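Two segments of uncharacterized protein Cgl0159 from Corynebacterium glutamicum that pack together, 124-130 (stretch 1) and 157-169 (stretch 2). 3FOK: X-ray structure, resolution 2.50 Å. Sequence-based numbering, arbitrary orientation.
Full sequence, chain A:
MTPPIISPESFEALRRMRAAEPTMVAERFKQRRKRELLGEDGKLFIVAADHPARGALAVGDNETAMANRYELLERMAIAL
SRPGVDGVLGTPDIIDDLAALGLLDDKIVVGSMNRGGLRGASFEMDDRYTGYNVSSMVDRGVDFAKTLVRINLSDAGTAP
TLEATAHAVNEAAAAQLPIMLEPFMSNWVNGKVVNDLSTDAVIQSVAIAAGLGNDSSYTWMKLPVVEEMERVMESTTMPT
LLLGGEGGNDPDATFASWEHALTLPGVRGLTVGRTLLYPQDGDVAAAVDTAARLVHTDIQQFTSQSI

Stretch 1 (124-130) EMDDRYT
Stretch 2 (157-169) GTAPTLEATAHAV

An irregular, turning segment lies along one side of a helix, held by a tyrosine seated on small helical residues at one end and by a close, threonine-centred backbone approach at the other. Together the two stretches bury 408 Å². Most of stretch 2 is a helix, which continues beyond Val 169, with phi/psi near -65/-40 and regular bonds such as Thr 165 N to Thr 161 O, 2.9 Å. Stretch 1 has no regular structure; phi/psi passes from -85/-17 at Met 125 through -93/65 at Asp 126 and -73/77 at Asp 127 to -81/101 at Tyr 129, and weak bonds from Asp 127 N to Met 125 O (3.1 Å) and Arg 128 N to Asp 126 O (2.9 Å) mark its turns. Both chains advance in the same sense: Asp 126 CA is 4.2 Å from Gly 157 CA, Asp 127 CA is 5.9 Å from Thr 161 CA, and Tyr 129 CA is 7.5 Å from Ala 164 CA.

The backbones are nearest at Gly 157, where glycine is apt: an ideal CB would sit only 3.1 Å from Asp 126 N and 3.3 Å from Met 125 C. One turn on, Thr 161 (chi1 m) points toward stretch 1. Its OG1 lies 3.0 Å from Met 125 O and 3.1 Å from Gly 157 O, two acceptors for a single hydroxyl proton, so which one receives it remains open. A water donates to both Thr 161 OG1 (3.0 Å) and Asp 126 OD1 (2.9 Å), tying the two side chains together. Asp 126 (chi1 t) also uses OD2 in a very short, 2.4 Å salt bridge to Arg 128 NH1. The CA-to-CB bond of Arg 128 points away from the helix, and the salt bridge stays within stretch 1. Met 125, present as selenomethionine with all three chi angles m, brings its CE to 3.8 Å from Thr 158 OG1, adding buried, largely apolar bulk beside the helix.

Tyr 129 (chi1 -77°, chi2 -109°) points toward the helix and loses 92 Å², the largest share of any residue. Its CE2 is 3.6 Å from Ala 164 CB and its CE1 3.8 Å from Ala 168 CB; these alanines, one turn apart, are short enough to let the ring come close, and Ala 164 O lies over one ring face. Beyond the ring, Tyr 129 OH donates to Thr 165 OG1 at 2.9 Å, though a crowded neighbour elsewhere makes the hydroxyl's position less certain. Thr 165 (chi1 m) in turn donates from OG1 to Thr 161 O at 2.8 Å, so its hydroxyl serves the tyrosine and the helix backbone at once.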

# COMPACT_ATOMS: atom_id res chain seq x y z
N GLU A 124 7.49 9.61 15.88
CA GLU A 124 6.51 9.15 16.86
C GLU A 124 5.07 9.61 16.66
O GLU A 124 4.18 9.16 17.39
CB GLU A 124 6.98 9.40 18.31
CG GLU A 124 6.85 10.79 18.90
CD GLU A 124 7.24 10.79 20.38
OE1 GLU A 124 6.50 10.19 21.20
OE2 GLU A 124 8.30 11.36 20.72
N MSE A 125 4.81 10.47 15.68
CA MSE A 125 3.44 10.88 15.42
C MSE A 125 2.83 9.83 14.49
O MSE A 125 1.61 9.73 14.35
CB MSE A 125 3.37 12.26 14.77
CG MSE A 125 3.69 13.41 15.72
SE MSE A 125 2.86 13.22 17.47
CE MSE A 125 0.99 13.17 16.94
N ASP A 126 3.70 9.04 13.86
CA ASP A 126 3.30 7.96 12.95
C ASP A 126 3.21 6.70 13.81
O ASP A 126 3.97 5.75 13.63
CB ASP A 126 4.34 7.83 11.84
CG ASP A 126 4.06 6.68 10.89
OD1 ASP A 126 2.88 6.34 10.69
OD2 ASP A 126 5.03 6.13 10.34
N ASP A 127 2.25 6.71 14.73
CA ASP A 127 2.01 5.63 15.69
C ASP A 127 1.37 4.39 15.08
O ASP A 127 0.17 4.14 15.27
CB ASP A 127 1.09 6.16 16.81
CG ASP A 127 1.50 5.66 18.17
OD1 ASP A 127 1.97 4.51 18.28
OD2 ASP A 127 1.33 6.42 19.15
N ARG A 128 2.17 3.59 14.39
CA ARG A 128 1.68 2.38 13.73
C ARG A 128 1.18 1.27 14.66
O ARG A 128 1.58 1.18 15.82
CB ARG A 128 2.77 1.86 12.79
CG ARG A 128 3.04 2.83 11.65
CD ARG A 128 4.47 2.73 11.12
NE ARG A 128 4.52 2.23 9.75
CZ ARG A 128 4.80 2.98 8.68
NH1 ARG A 128 5.06 4.26 8.82
NH2 ARG A 128 4.83 2.42 7.48
N TYR A 129 0.28 0.44 14.14
CA TYR A 129 -0.30 -0.67 14.89
C TYR A 129 0.64 -1.87 14.91
O TYR A 129 0.72 -2.64 13.96
CB TYR A 129 -1.67 -1.01 14.32
CG TYR A 129 -2.70 -0.00 14.76
CD1 TYR A 129 -3.68 -0.35 15.69
CD2 TYR A 129 -2.62 1.33 14.35
CE1 TYR A 129 -4.56 0.60 16.20
CE2 TYR A 129 -3.49 2.29 14.85
CZ TYR A 129 -4.46 1.92 15.78
OH TYR A 129 -5.31 2.88 16.27
N THR A 130 1.33 -2.01 16.04
CA THR A 130 2.33 -3.04 16.25
C THR A 130 2.02 -4.11 17.30
O THR A 130 2.81 -5.05 17.46
CB THR A 130 3.66 -2.39 16.65
OG1 THR A 130 3.46 -1.64 17.85
CG2 THR A 130 4.14 -1.45 15.56
N GLY A 157 2.56 12.55 9.88
CA GLY A 157 2.43 11.22 10.44
C GLY A 157 1.08 10.99 11.10
O GLY A 157 0.64 9.85 11.24
N THR A 158 0.42 12.08 11.48
CA THR A 158 -0.89 11.98 12.11
C THR A 158 -1.91 11.38 11.14
O THR A 158 -2.78 10.61 11.54
CB THR A 158 -1.41 13.36 12.56
OG1 THR A 158 -0.53 13.91 13.55
CG2 THR A 158 -2.81 13.24 13.15
N ALA A 159 -1.79 11.75 9.87
CA ALA A 159 -2.70 11.26 8.84
C ALA A 159 -2.85 9.74 8.83
O ALA A 159 -3.94 9.22 9.04
CB ALA A 159 -2.26 11.76 7.47
N PRO A 160 -1.76 9.00 8.58
CA PRO A 160 -1.95 7.55 8.59
C PRO A 160 -2.42 6.98 9.93
O PRO A 160 -3.04 5.92 9.97
CB PRO A 160 -0.58 7.01 8.15
CG PRO A 160 0.37 8.10 8.56
CD PRO A 160 -0.37 9.35 8.21
N THR A 161 -2.15 7.69 11.02
CA THR A 161 -2.58 7.21 12.33
C THR A 161 -4.09 7.36 12.50
O THR A 161 -4.74 6.51 13.10
CB THR A 161 -1.86 7.97 13.47
OG1 THR A 161 -0.45 7.85 13.31
CG2 THR A 161 -2.25 7.38 14.83
N LEU A 162 -4.64 8.44 11.96
CA LEU A 162 -6.08 8.66 12.05
C LEU A 162 -6.78 7.56 11.27
O LEU A 162 -7.75 6.96 11.75
CB LEU A 162 -6.45 10.03 11.48
CG LEU A 162 -5.98 11.26 12.24
CD1 LEU A 162 -6.30 12.52 11.44
CD2 LEU A 162 -6.66 11.31 13.60
N GLU A 163 -6.28 7.28 10.07
CA GLU A 163 -6.88 6.25 9.22
C GLU A 163 -6.75 4.85 9.82
O GLU A 163 -7.70 4.07 9.77
CB GLU A 163 -6.26 6.30 7.82
CG GLU A 163 -6.82 5.27 6.85
CD GLU A 163 -6.49 5.58 5.40
OE1 GLU A 163 -5.38 6.11 5.14
OE2 GLU A 163 -7.32 5.28 4.52
N ALA A 164 -5.60 4.54 10.39
CA ALA A 164 -5.39 3.22 10.99
C ALA A 164 -6.28 3.06 12.21
O ALA A 164 -6.76 1.96 12.50
CB ALA A 164 -3.93 3.05 11.38
N THR A 165 -6.49 4.15 12.95
CA THR A 165 -7.34 4.11 14.13
C THR A 165 -8.78 3.85 13.69
O THR A 165 -9.51 3.09 14.34
CB THR A 165 -7.28 5.43 14.92
OG1 THR A 165 -5.96 5.61 15.45
CG2 THR A 165 -8.29 5.42 16.06
N ALA A 166 -9.18 4.48 12.59
CA ALA A 166 -10.53 4.31 12.07
C ALA A 166 -10.73 2.84 11.71
O ALA A 166 -11.79 2.26 11.99
CB ALA A 166 -10.74 5.17 10.84
N HIS A 167 -9.72 2.23 11.11
CA HIS A 167 -9.80 0.82 10.73
C HIS A 167 -9.91 -0.06 11.98
O HIS A 167 -10.66 -1.03 12.00
CB HIS A 167 -8.58 0.42 9.90
CG HIS A 167 -8.56 1.04 8.53
ND1 HIS A 167 -9.53 1.93 8.10
CD2 HIS A 167 -7.70 0.89 7.49
CE1 HIS A 167 -9.26 2.30 6.86
NE2 HIS A 167 -8.16 1.69 6.47
N ALA A 168 -9.16 0.29 13.03
CA ALA A 168 -9.20 -0.48 14.26
C ALA A 168 -10.62 -0.46 14.84
O ALA A 168 -11.12 -1.48 15.29
CB ALA A 168 -8.22 0.09 15.27
N VAL A 169 -11.25 0.71 14.82
CA VAL A 169 -12.61 0.83 15.33
C VAL A 169 -13.57 0.03 14.46
O VAL A 169 -14.48 -0.62 14.98
CB VAL A 169 -13.06 2.31 15.38
CG1 VAL A 169 -14.51 2.40 15.84
CG2 VAL A 169 -12.17 3.10 16.33
O HOH W 1 0.51 5.33 11.99